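Local coordinates for transmembrane protein (PDB 3PAM) that probably acts as part of the solute-binding component of an ABC-type oligopeptide transport system, being a domain of a family 5 extracellular solute-binding protein, at residues F8-R13 / Q24-L29; E65-L70 / A238-D243; L79-V82 / S86-I89; Q130-T135 / Q169-M174. All coordinates share one frame; numbering follows the deposited sequence.

Interaction 1 (F8-R13 / Q24-L29); sequences FVFNTR and QALSIL
Phe10, on the strand of 8-13, reaches Leu26 on the helix of 24-29 with the far end of its ring. Its CB points toward the helix but meets none of its atoms. With CG beside the backbone N and anti to the carbonyl carbon (chi1 -71°), the ring is carried outward across a CA spacing of 9.7 Å between the two residues. CE1 lies 4.0 Å from Leu26 CB and 4.2 Å from Leu26 CD1. At the tip, CZ comes to 3.8 Å from Leu26 CB, and next to it Ser27 N lies near the ring plane. The helix therefore meets the ring at its edge, and apolar packing is what joins the two segments. Elsewhere Phe10 forms an edge-to-face pair with Phe17 and touches Met179 and Ile253.

Past the strand, Asn11 OD1 holds the chain in an Asx turn by accepting from Arg13 N at 3.3 Å. Arg13 NH1 reaches the same oxygen, Asn11 OD1, at 2.9 Å from the opposite face of the amide. This Arg13 guanidinium also bonds the backbone oxygens of Arg203, Asn210 and Phe211, tying the turn to the chain around residues 203-211. The buried ring edge against a helical leucine seats helix 20-29 on strand 5-10, an interior strand of the mixed sheet, as in the alpha/beta architecture of periplasmic solute-binding proteins.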
loop_
_atom_site.group_PDB
_atom_site.type_symbol
_atom_site.label_atom_id
_atom_site.label_comp_id
_atom_site.label_asym_id
_atom_site.label_seq_id
_atom_site.Cartn_x
_atom_site.Cartn_y
_atom_site.Cartn_z
ATOM N N PHE A 8 0.645 5.874 -1.751
ATOM C CA PHE A 8 1.912 5.977 -1.052
ATOM C C PHE A 8 2.525 4.604 -1.150
ATOM O O PHE A 8 1.862 3.603 -0.894
ATOM C CB PHE A 8 1.728 6.354 0.425
ATOM C CG PHE A 8 1.472 7.819 0.661
ATOM C CD1 PHE A 8 2.465 8.755 0.438
ATOM C CD2 PHE A 8 0.250 8.251 1.132
ATOM C CE1 PHE A 8 2.225 10.112 0.661
ATOM C CE2 PHE A 8 0.006 9.594 1.358
ATOM C CZ PHE A 8 0.991 10.528 1.123
ATOM N N VAL A 9 3.786 4.549 -1.548
ATOM C CA VAL A 9 4.464 3.270 -1.670
ATOM C C VAL A 9 5.494 3.154 -0.564
ATOM O O VAL A 9 6.353 4.006 -0.428
ATOM C CB VAL A 9 5.150 3.111 -3.049
ATOM C CG1 VAL A 9 5.882 1.786 -3.143
ATOM C CG2 VAL A 9 4.139 3.243 -4.162
ATOM N N PHE A 10 5.367 2.100 0.235
ATOM C CA PHE A 10 6.352 1.747 1.264
ATOM C C PHE A 10 7.528 1.107 0.594
ATOM O O PHE A 10 7.388 0.073 -0.033
ATOM C CB PHE A 10 5.770 0.708 2.229
ATOM C CG PHE A 10 4.715 1.246 3.134
ATOM C CD1 PHE A 10 5.066 2.051 4.219
ATOM C CD2 PHE A 10 3.379 0.949 2.922
ATOM C CE1 PHE A 10 4.111 2.568 5.048
ATOM C CE2 PHE A 10 2.391 1.471 3.778
ATOM C CZ PHE A 10 2.769 2.289 4.831
ATOM N N ASN A 11 8.705 1.699 0.719
ATOM C CA ASN A 11 9.874 0.952 0.344
ATOM C C ASN A 11 10.182 -0.094 1.399
ATOM O O ASN A 11 10.864 0.164 2.387
ATOM C CB ASN A 11 11.071 1.825 0.081
ATOM C CG ASN A 11 12.202 1.043 -0.516
ATOM O OD1 ASN A 11 12.047 -0.138 -0.817
ATOM N ND2 ASN A 11 13.344 1.676 -0.685
ATOM N N THR A 12 9.665 -1.282 1.150
ATOM C CA THR A 12 9.708 -2.436 2.053
ATOM C C THR A 12 11.122 -2.983 2.279
ATOM O O THR A 12 11.335 -3.814 3.161
ATOM C CB THR A 12 8.744 -3.480 1.471
ATOM O OG1 THR A 12 7.533 -3.489 2.232
ATOM C CG2 THR A 12 9.314 -4.830 1.370
ATOM N N ARG A 13 12.087 -2.494 1.491
ATOM C CA ARG A 13 13.498 -2.871 1.633
ATOM C C ARG A 13 14.111 -2.265 2.886
ATOM O O ARG A 13 15.111 -2.776 3.407
ATOM C CB ARG A 13 14.326 -2.343 0.451
ATOM C CG ARG A 13 14.187 -3.100 -0.826
ATOM C CD ARG A 13 14.404 -2.162 -1.981
ATOM N NE ARG A 13 13.939 -2.760 -3.218
ATOM C CZ ARG A 13 12.854 -2.387 -3.879
ATOM N NH1 ARG A 13 12.106 -1.382 -3.436
ATOM N NH2 ARG A 13 12.528 -3.012 -5.003
ATOM N N GLN A 24 0.351 -1.511 7.743
ATOM C CA GLN A 24 -1.083 -1.492 7.979
ATOM C C GLN A 24 -1.468 -0.311 8.890
ATOM O O GLN A 24 -2.413 0.424 8.602
ATOM C CB GLN A 24 -1.508 -2.818 8.573
ATOM C CG GLN A 24 -2.926 -3.209 8.291
ATOM C CD GLN A 24 -3.385 -4.321 9.228
ATOM O OE1 GLN A 24 -2.561 -5.079 9.738
ATOM N NE2 GLN A 24 -4.694 -4.426 9.453
ATOM N N ALA A 25 -0.689 -0.100 9.948
ATOM C CA ALA A 25 -0.910 1.029 10.867
ATOM C C ALA A 25 -0.782 2.381 10.171
ATOM O O ALA A 25 -1.635 3.243 10.353
ATOM C CB ALA A 25 0.045 0.953 12.032
ATOM N N LEU A 26 0.290 2.576 9.389
ATOM C CA LEU A 26 0.510 3.874 8.748
ATOM C C LEU A 26 -0.577 4.171 7.727
ATOM O O LEU A 26 -0.993 5.326 7.576
ATOM C CB LEU A 26 1.893 3.975 8.082
ATOM C CG LEU A 26 3.158 3.956 8.950
ATOM C CD1 LEU A 26 4.173 4.944 8.459
ATOM C CD2 LEU A 26 2.904 4.193 10.409
ATOM N N SER A 27 -1.017 3.123 7.027
ATOM C CA SER A 27 -2.122 3.191 6.101
ATOM C C SER A 27 -3.381 3.715 6.774
ATOM O O SER A 27 -4.032 4.611 6.268
ATOM C CB SER A 27 -2.388 1.831 5.478
ATOM O OG SER A 27 -3.298 1.961 4.395
ATOM N N ILE A 28 -3.702 3.173 7.940
ATOM C CA ILE A 28 -4.847 3.648 8.706
ATOM C C ILE A 28 -4.688 5.110 9.161
ATOM O O ILE A 28 -5.645 5.881 9.132
ATOM C CB ILE A 28 -5.100 2.740 9.919
ATOM C CG1 ILE A 28 -5.362 1.309 9.441
ATOM C CG2 ILE A 28 -6.253 3.284 10.758
ATOM C CD1 ILE A 28 -5.508 0.303 10.572
ATOM N N LEU A 29 -3.479 5.475 9.574
ATOM C CA LEU A 29 -3.183 6.815 10.074
ATOM C C LEU A 29 -3.426 7.920 9.051
ATOM O O LEU A 29 -3.625 9.093 9.399
ATOM C CB LEU A 29 -1.727 6.886 10.547
ATOM C CG LEU A 29 -1.416 6.357 11.942
ATOM C CD1 LEU A 29 0.042 5.988 12.091
ATOM C CD2 LEU A 29 -1.775 7.437 12.911
#

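Interaction 2 (E65-L70 / A238-D243); sequences EEEKAL and AVRALD
An oblique helix-helix packing brings Glu67 and Leu70 of 65-70 onto Ala238, Arg240 and Ala241 of 238-243. The axes of the two segments approach to 9.3 Å with a crossing angle of -59°, and Glu67 faces Ala241 at the nearest backbone point, their CA atoms 5.8 Å apart. Glu67 runs extended beyond CG, which carries its carboxylate onto the backbone of the other helix. There OE2 lies 3.6 Å from Arg240 CB and stands beside Ala241 N without the angle for a hydrogen bond. The carboxylate is held from nearby positions instead: OE2 forms a salt bridge with Arg244, one turn further along helix 232-249, and OE1 accepts from Ser64 N. This buried charge is thus met by a cation and a backbone N-H.

Arg240 is not its salt-bridge partner. The arginine chain bends at chi2 and chi3, and its NH1 bonds Ile55 O; Glu67 OE1 stays 4.3 Å from Arg240 NE, beyond a salt bridge, though probably still near enough for some attraction. Leu70 supplies the apolar side of the interface, touching Ala237 as well as Met222 and Ala225 of helix 217-228, while its CD1 rests 3.9 Å from Ala238 N.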
loop_
_atom_site.group_PDB
_atom_site.type_symbol
_atom_site.label_atom_id
_atom_site.label_comp_id
_atom_site.label_asym_id
_atom_site.label_seq_id
_atom_site.Cartn_x
_atom_site.Cartn_y
_atom_site.Cartn_z
ATOM N N GLU A 65 -14.072 -20.974 -4.206
ATOM C CA GLU A 65 -13.338 -22.216 -3.922
ATOM C C GLU A 65 -12.014 -22.337 -4.683
ATOM O O GLU A 65 -11.028 -22.855 -4.137
ATOM C CB GLU A 65 -14.201 -23.438 -4.243
ATOM N N GLU A 66 -11.990 -21.873 -5.935
ATOM C CA GLU A 66 -10.774 -21.933 -6.728
ATOM C C GLU A 66 -9.774 -21.012 -6.084
ATOM O O GLU A 66 -8.609 -21.373 -5.964
ATOM C CB GLU A 66 -11.006 -21.544 -8.191
ATOM N N GLU A 67 -10.222 -19.835 -5.652
ATOM C CA GLU A 67 -9.334 -18.915 -4.922
ATOM C C GLU A 67 -8.816 -19.553 -3.646
ATOM O O GLU A 67 -7.612 -19.462 -3.348
ATOM C CB GLU A 67 -10.047 -17.643 -4.506
ATOM C CG GLU A 67 -10.777 -16.911 -5.582
ATOM C CD GLU A 67 -11.087 -15.524 -5.115
ATOM O OE1 GLU A 67 -12.271 -15.129 -5.117
ATOM O OE2 GLU A 67 -10.126 -14.842 -4.697
ATOM N N LYS A 68 -9.741 -20.163 -2.887
ATOM C CA LYS A 68 -9.411 -20.875 -1.648
ATOM C C LYS A 68 -8.365 -21.947 -1.920
ATOM O O LYS A 68 -7.423 -22.108 -1.150
ATOM C CB LYS A 68 -10.654 -21.490 -1.004
ATOM N N ALA A 69 -8.524 -22.648 -3.040
ATOM C CA ALA A 69 -7.556 -23.643 -3.481
ATOM C C ALA A 69 -6.225 -22.989 -3.907
ATOM O O ALA A 69 -5.141 -23.527 -3.626
ATOM C CB ALA A 69 -8.136 -24.477 -4.610
ATOM N N LEU A 70 -6.302 -21.833 -4.568
ATOM C CA LEU A 70 -5.090 -21.142 -5.000
ATOM C C LEU A 70 -4.254 -20.738 -3.794
ATOM O O LEU A 70 -3.023 -20.850 -3.821
ATOM C CB LEU A 70 -5.424 -19.908 -5.848
ATOM C CG LEU A 70 -5.901 -20.193 -7.274
ATOM C CD1 LEU A 70 -6.710 -19.016 -7.811
ATOM C CD2 LEU A 70 -4.744 -20.555 -8.201
ATOM N N ALA A 238 -7.507 -15.997 -10.076
ATOM C CA ALA A 238 -6.095 -15.674 -9.882
ATOM C C ALA A 238 -5.842 -14.180 -9.606
ATOM O O ALA A 238 -5.073 -13.833 -8.695
ATOM C CB ALA A 238 -5.286 -16.153 -11.036
ATOM N N VAL A 239 -6.485 -13.301 -10.373
ATOM C CA VAL A 239 -6.337 -11.865 -10.158
ATOM C C VAL A 239 -6.962 -11.454 -8.831
ATOM O O VAL A 239 -6.378 -10.681 -8.070
ATOM C CB VAL A 239 -6.960 -11.033 -11.288
ATOM C CG1 VAL A 239 -6.847 -9.554 -10.977
ATOM C CG2 VAL A 239 -6.251 -11.323 -12.592
ATOM N N ARG A 240 -8.154 -11.978 -8.564
ATOM C CA ARG A 240 -8.839 -11.699 -7.307
ATOM C C ARG A 240 -8.004 -12.159 -6.119
ATOM O O ARG A 240 -7.873 -11.435 -5.125
ATOM C CB ARG A 240 -10.252 -12.296 -7.298
ATOM C CG ARG A 240 -11.331 -11.209 -7.319
ATOM C CD ARG A 240 -12.371 -11.371 -8.423
ATOM N NE ARG A 240 -13.465 -12.261 -8.038
ATOM C CZ ARG A 240 -14.714 -12.180 -8.500
ATOM N NH1 ARG A 240 -15.073 -11.242 -9.371
ATOM N NH2 ARG A 240 -15.620 -13.041 -8.076
ATOM N N ALA A 241 -7.395 -13.333 -6.227
ATOM C CA ALA A 241 -6.548 -13.804 -5.142
ATOM C C ALA A 241 -5.337 -12.880 -4.957
ATOM O O ALA A 241 -4.995 -12.521 -3.828
ATOM C CB ALA A 241 -6.134 -15.228 -5.357
ATOM N N LEU A 242 -4.718 -12.458 -6.060
ATOM C CA LEU A 242 -3.622 -11.498 -5.972
ATOM C C LEU A 242 -4.030 -10.199 -5.270
ATOM O O LEU A 242 -3.337 -9.739 -4.368
ATOM C CB LEU A 242 -3.028 -11.216 -7.351
ATOM C CG LEU A 242 -1.885 -10.193 -7.412
ATOM C CD1 LEU A 242 -0.743 -10.566 -6.446
ATOM C CD2 LEU A 242 -1.360 -10.004 -8.844
ATOM N N ASP A 243 -5.147 -9.607 -5.688
ATOM C CA ASP A 243 -5.673 -8.406 -5.038
ATOM C C ASP A 243 -5.747 -8.584 -3.504
ATOM O O ASP A 243 -5.383 -7.694 -2.748
ATOM C CB ASP A 243 -7.056 -8.062 -5.597
ATOM C CG ASP A 243 -7.535 -6.691 -5.162
ATOM O OD1 ASP A 243 -6.701 -5.766 -5.113
ATOM O OD2 ASP A 243 -8.746 -6.524 -4.866
#

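Interaction 3 (L79-V82 / S86-I89); sequences LPEV and SWRI
Glu81 O receives two backbone N-H groups from the chain that follows it, Trp87 N at 3.0 Å and Ser86 N at 3.1 Å. They mark the C-terminal end of the short helix 80-84, where the chain reverses so that the following loop packs back on the helix. The bond from Trp87 is nearly straight at 165°, although the donor stands well above the carbonyl plane; the one from Ser86 is weak, and Ser86 N is also bonded to Asp84 OD2. Across this turn the Glu81 and Trp87 CA atoms come within 4.8 Å of each other.

Packing of side chains follows from the doubled-back chain. Trp87 has CG anti to its own backbone N (chi1 -175°), which lays the indole alongside Val82, the two side chains pointing the same way. Val82 CG2 sits over the five-membered ring in a CH-pi contact, 4.0 Å from its centroid. Glu81 bends at chi2 so that OE1 arrives at the ring edge near Trp87 CD1, with the carboxylate plane turned 61° from the indole. At the turn itself, Ser86 OG packs against Glu81 CB.

Helix 232-249 anchors this unit: Ile247 touches both Val82 and Trp87, Arg244 NE bonds Val82 O, and Ser248 OG bonds the N of Leu79, the residue at the N-cap position. On the indole face opposite Val82 CG2 lies the backbone of the loop itself, Ile89 N, offset toward the rim, standing 3.6 Å above the Trp87 ring plane and donating to Glu48 OE1.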
loop_
_atom_site.group_PDB
_atom_site.type_symbol
_atom_site.label_atom_id
_atom_site.label_comp_id
_atom_site.label_asym_id
_atom_site.label_seq_id
_atom_site.Cartn_x
_atom_site.Cartn_y
_atom_site.Cartn_z
ATOM N N LEU A 79 -5.711 -11.560 5.006
ATOM C CA LEU A 79 -6.477 -11.285 6.221
ATOM C C LEU A 79 -7.878 -11.839 6.063
ATOM O O LEU A 79 -8.465 -11.697 4.991
ATOM C CB LEU A 79 -6.583 -9.783 6.503
ATOM C CG LEU A 79 -5.341 -9.023 6.949
ATOM C CD1 LEU A 79 -5.535 -7.526 6.757
ATOM C CD2 LEU A 79 -4.992 -9.340 8.407
ATOM N N PRO A 80 -8.412 -12.461 7.134
ATOM C CA PRO A 80 -9.763 -12.996 7.203
ATOM C C PRO A 80 -10.822 -12.046 6.650
ATOM O O PRO A 80 -11.679 -12.487 5.893
ATOM C CB PRO A 80 -9.978 -13.250 8.714
ATOM C CG PRO A 80 -8.713 -12.787 9.406
ATOM C CD PRO A 80 -7.652 -12.773 8.359
ATOM N N GLU A 81 -10.758 -10.763 7.002
ATOM C CA GLU A 81 -11.738 -9.791 6.498
ATOM C C GLU A 81 -11.635 -9.655 4.965
ATOM O O GLU A 81 -12.642 -9.449 4.291
ATOM C CB GLU A 81 -11.603 -8.407 7.161
ATOM C CG GLU A 81 -11.082 -8.380 8.587
ATOM C CD GLU A 81 -9.626 -7.923 8.689
ATOM O OE1 GLU A 81 -9.375 -6.700 8.699
ATOM O OE2 GLU A 81 -8.731 -8.789 8.792
ATOM N N VAL A 82 -10.414 -9.772 4.441
ATOM C CA VAL A 82 -10.148 -9.708 3.000
ATOM C C VAL A 82 -10.536 -11.011 2.282
ATOM O O VAL A 82 -10.984 -10.971 1.133
ATOM C CB VAL A 82 -8.653 -9.379 2.698
ATOM C CG1 VAL A 82 -8.436 -9.171 1.213
ATOM C CG2 VAL A 82 -8.202 -8.149 3.457
ATOM N N SER A 86 -15.530 -8.679 3.510
ATOM C CA SER A 86 -15.939 -7.731 4.543
ATOM C C SER A 86 -15.077 -6.468 4.490
ATOM O O SER A 86 -15.590 -5.350 4.586
ATOM C CB SER A 86 -15.860 -8.407 5.920
ATOM O OG SER A 86 -15.186 -7.603 6.876
ATOM N N TRP A 87 -13.773 -6.663 4.306
ATOM C CA TRP A 87 -12.791 -5.585 4.336
ATOM C C TRP A 87 -13.178 -4.402 3.465
ATOM O O TRP A 87 -13.636 -4.572 2.346
ATOM C CB TRP A 87 -11.428 -6.129 3.910
ATOM C CG TRP A 87 -10.311 -5.146 4.004
ATOM C CD1 TRP A 87 -9.436 -5.006 5.038
ATOM C CD2 TRP A 87 -9.938 -4.159 3.024
ATOM N NE1 TRP A 87 -8.529 -4.007 4.761
ATOM C CE2 TRP A 87 -8.821 -3.465 3.537
ATOM C CE3 TRP A 87 -10.427 -3.810 1.757
ATOM C CZ2 TRP A 87 -8.192 -2.441 2.836
ATOM C CZ3 TRP A 87 -9.807 -2.777 1.060
ATOM C CH2 TRP A 87 -8.698 -2.110 1.596
ATOM N N ARG A 88 -13.012 -3.202 4.011
ATOM C CA ARG A 88 -13.125 -1.951 3.263
ATOM C C ARG A 88 -12.068 -1.007 3.825
ATOM O O ARG A 88 -11.743 -1.085 5.012
ATOM C CB ARG A 88 -14.536 -1.347 3.383
ATOM N N ILE A 89 -11.508 -0.138 2.989
ATOM C CA ILE A 89 -10.478 0.792 3.459
ATOM C C ILE A 89 -11.047 1.740 4.513
ATOM O O ILE A 89 -12.210 2.148 4.420
ATOM C CB ILE A 89 -9.808 1.584 2.301
ATOM C CG1 ILE A 89 -8.477 2.193 2.763
ATOM C CG2 ILE A 89 -10.740 2.658 1.692
ATOM C CD1 ILE A 89 -7.312 1.280 2.560
#

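Interaction 4 (Q130-T135 / Q169-M174); sequences QFEIMT and QNRLGM
Glu132 and Arg171 supply the charged part of the contact between strand 130-135 and the helix of 169-174. Glu132 OE1 and Arg171 NH2 lie 2.9 Å apart in a salt bridge. The hydrogen bond within it is weak, with an N-H...acceptor angle of 123°; the two side chains cross at about a right angle, and the carboxylate and guanidinium planes are 31° apart. Arg171 reaches this far from the helix because its chain is straight at chi2 (-179°) before it bends at chi3. The guanidinium is also held from its own side, NE donating to Asn176 O just beyond the helix. Glu132 OE2 has a second, long and weak ion pair with Arg161 NE, and a bound ethanol, probably from the crystallisation liquor, lies about 3 Å from the glutamate side chain.

Nonpolar packing comes from Met134, a selenomethionine, which runs obliquely across the arginine; its SE is 3.8 Å from Arg171 CB. The placing of its CE against the guanidinium is doubtful.

Strand 130-135 lies between the parallel strands 157-162 and 179-184, and helix 165-174 belongs to the beta-alpha-beta crossover that joins those two. Glu132 and Met134 point toward this helix, whereas Ile133 and Thr135 pack against helix 138-152, with Ile133 on Phe147 and Thr135 on Ala144.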
loop_
_atom_site.group_PDB
_atom_site.type_symbol
_atom_site.label_atom_id
_atom_site.label_comp_id
_atom_site.label_asym_id
_atom_site.label_seq_id
_atom_site.Cartn_x
_atom_site.Cartn_y
_atom_site.Cartn_z
ATOM N N GLN A 130 11.542 7.701 11.876
ATOM C CA GLN A 130 11.695 8.883 11.060
ATOM C C GLN A 130 12.099 8.460 9.638
ATOM O O GLN A 130 12.952 7.588 9.448
ATOM C CB GLN A 130 12.705 9.854 11.685
ATOM C CG GLN A 130 14.194 9.469 11.592
ATOM C CD GLN A 130 15.122 10.391 12.414
ATOM O OE1 GLN A 130 16.326 10.125 12.544
ATOM N NE2 GLN A 130 14.563 11.455 12.987
ATOM N N PHE A 131 11.445 9.055 8.646
ATOM C CA PHE A 131 11.672 8.689 7.268
ATOM C C PHE A 131 11.342 9.843 6.341
ATOM O O PHE A 131 10.727 10.820 6.760
ATOM C CB PHE A 131 10.899 7.418 6.888
ATOM C CG PHE A 131 9.402 7.576 6.887
ATOM C CD1 PHE A 131 8.726 7.937 5.709
ATOM C CD2 PHE A 131 8.654 7.313 8.043
ATOM C CE1 PHE A 131 7.338 8.058 5.693
ATOM C CE2 PHE A 131 7.289 7.431 8.035
ATOM C CZ PHE A 131 6.621 7.808 6.848
ATOM N N GLU A 132 11.748 9.711 5.085
ATOM C CA GLU A 132 11.583 10.746 4.084
ATOM C C GLU A 132 10.545 10.328 3.042
ATOM O O GLU A 132 10.520 9.170 2.606
ATOM C CB GLU A 132 12.930 10.989 3.407
ATOM C CG GLU A 132 13.009 12.175 2.505
ATOM C CD GLU A 132 14.126 12.031 1.482
ATOM O OE1 GLU A 132 14.093 11.061 0.684
ATOM O OE2 GLU A 132 15.034 12.881 1.469
ATOM N N ILE A 133 9.671 11.272 2.688
ATOM C CA ILE A 133 8.762 11.110 1.551
ATOM C C ILE A 133 9.229 12.025 0.393
ATOM O O ILE A 133 9.326 13.254 0.537
ATOM C CB ILE A 133 7.290 11.390 1.924
ATOM C CG1 ILE A 133 6.924 10.674 3.231
ATOM C CG2 ILE A 133 6.353 10.922 0.815
ATOM C CD1 ILE A 133 5.432 10.717 3.591
HETATM N N MSE A 134 9.549 11.390 -0.728
HETATM C CA MSE A 134 10.074 12.075 -1.901
HETATM C C MSE A 134 8.931 12.336 -2.858
HETATM O O MSE A 134 8.257 11.411 -3.312
HETATM C CB MSE A 134 11.165 11.241 -2.584
HETATM C CG MSE A 134 11.564 11.756 -3.941
HETATM SE SE MSE A 134 13.065 10.757 -4.668
HETATM C CE MSE A 134 14.413 12.010 -4.041
ATOM N N THR A 135 8.700 13.605 -3.143
ATOM C CA THR A 135 7.645 13.963 -4.078
ATOM C C THR A 135 8.249 14.686 -5.250
ATOM O O THR A 135 9.368 15.204 -5.160
ATOM C CB THR A 135 6.579 14.861 -3.435
ATOM O OG1 THR A 135 7.214 16.008 -2.854
ATOM C CG2 THR A 135 5.802 14.081 -2.365
ATOM N N GLN A 169 13.738 10.642 -10.924
ATOM C CA GLN A 169 13.818 9.453 -11.765
ATOM C C GLN A 169 15.039 8.594 -11.449
ATOM O O GLN A 169 14.983 7.376 -11.536
ATOM C CB GLN A 169 13.791 9.837 -13.250
ATOM C CG GLN A 169 12.381 10.141 -13.766
ATOM C CD GLN A 169 11.529 8.887 -13.886
ATOM O OE1 GLN A 169 10.659 8.631 -13.056
ATOM N NE2 GLN A 169 11.791 8.090 -14.919
ATOM N N ASN A 170 16.143 9.231 -11.089
ATOM C CA ASN A 170 17.356 8.502 -10.711
ATOM C C ASN A 170 17.082 7.650 -9.478
ATOM O O ASN A 170 17.477 6.484 -9.390
ATOM C CB ASN A 170 18.495 9.491 -10.419
ATOM C CG ASN A 170 19.830 8.805 -10.142
ATOM O OD1 ASN A 170 20.396 8.952 -9.057
ATOM N ND2 ASN A 170 20.350 8.070 -11.132
ATOM N N ARG A 171 16.371 8.250 -8.540
ATOM C CA ARG A 171 16.126 7.640 -7.265
ATOM C C ARG A 171 15.050 6.564 -7.340
ATOM O O ARG A 171 15.169 5.540 -6.675
ATOM C CB ARG A 171 15.895 8.713 -6.191
ATOM C CG ARG A 171 17.208 9.466 -5.890
ATOM C CD ARG A 171 17.092 10.528 -4.815
ATOM N NE ARG A 171 16.479 10.030 -3.584
ATOM C CZ ARG A 171 16.483 10.684 -2.427
ATOM N NH1 ARG A 171 17.076 11.866 -2.336
ATOM N NH2 ARG A 171 15.897 10.158 -1.363
ATOM N N LEU A 172 14.026 6.774 -8.168
ATOM C CA LEU A 172 13.091 5.686 -8.470
ATOM C C LEU A 172 13.844 4.453 -8.990
ATOM O O LEU A 172 13.578 3.326 -8.572
ATOM C CB LEU A 172 12.069 6.089 -9.526
ATOM C CG LEU A 172 10.617 6.455 -9.188
ATOM C CD1 LEU A 172 9.842 6.442 -10.507
ATOM C CD2 LEU A 172 9.925 5.567 -8.140
ATOM N N GLY A 173 14.772 4.695 -9.912
ATOM C CA GLY A 173 15.534 3.648 -10.569
ATOM C C GLY A 173 16.412 2.889 -9.603
ATOM O O GLY A 173 16.572 1.680 -9.739
HETATM N N MSE A 174 16.951 3.593 -8.608
HETATM C CA MSE A 174 17.843 2.990 -7.623
HETATM C C MSE A 174 17.109 2.484 -6.378
HETATM O O MSE A 174 17.727 1.882 -5.479
HETATM C CB MSE A 174 18.930 3.989 -7.225
HETATM C CG MSE A 174 19.845 4.442 -8.366
HETATM SE SE MSE A 174 20.804 2.944 -9.191
HETATM C CE MSE A 174 22.204 3.940 -10.160
#

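How the interactions relate
Interactions 1 and 4 share the mixed sheet: strand 5-10 and strand 130-135 both border strand 179-184. Their centres are 14 Å apart, and Leu26 CD1 packs on Phe131 CE2. Interaction 1 also touches interaction 3 through Gln24 and Leu79, 17 Å away between centres. Interaction 2 lies 15 Å from interaction 3 between centres; helix 232-249 supplies one side of the former and backs the latter, its Arg244 serving both Glu67 and Val82 O. Interactions 2 and 4, 33 Å apart between centres, occupy opposite sides of the chain's centre. Along the sequence interaction 1 closes first; the loop closed by interaction 2 encloses interactions 3 and 4, so the last helix ties helix 65-71 into the fold.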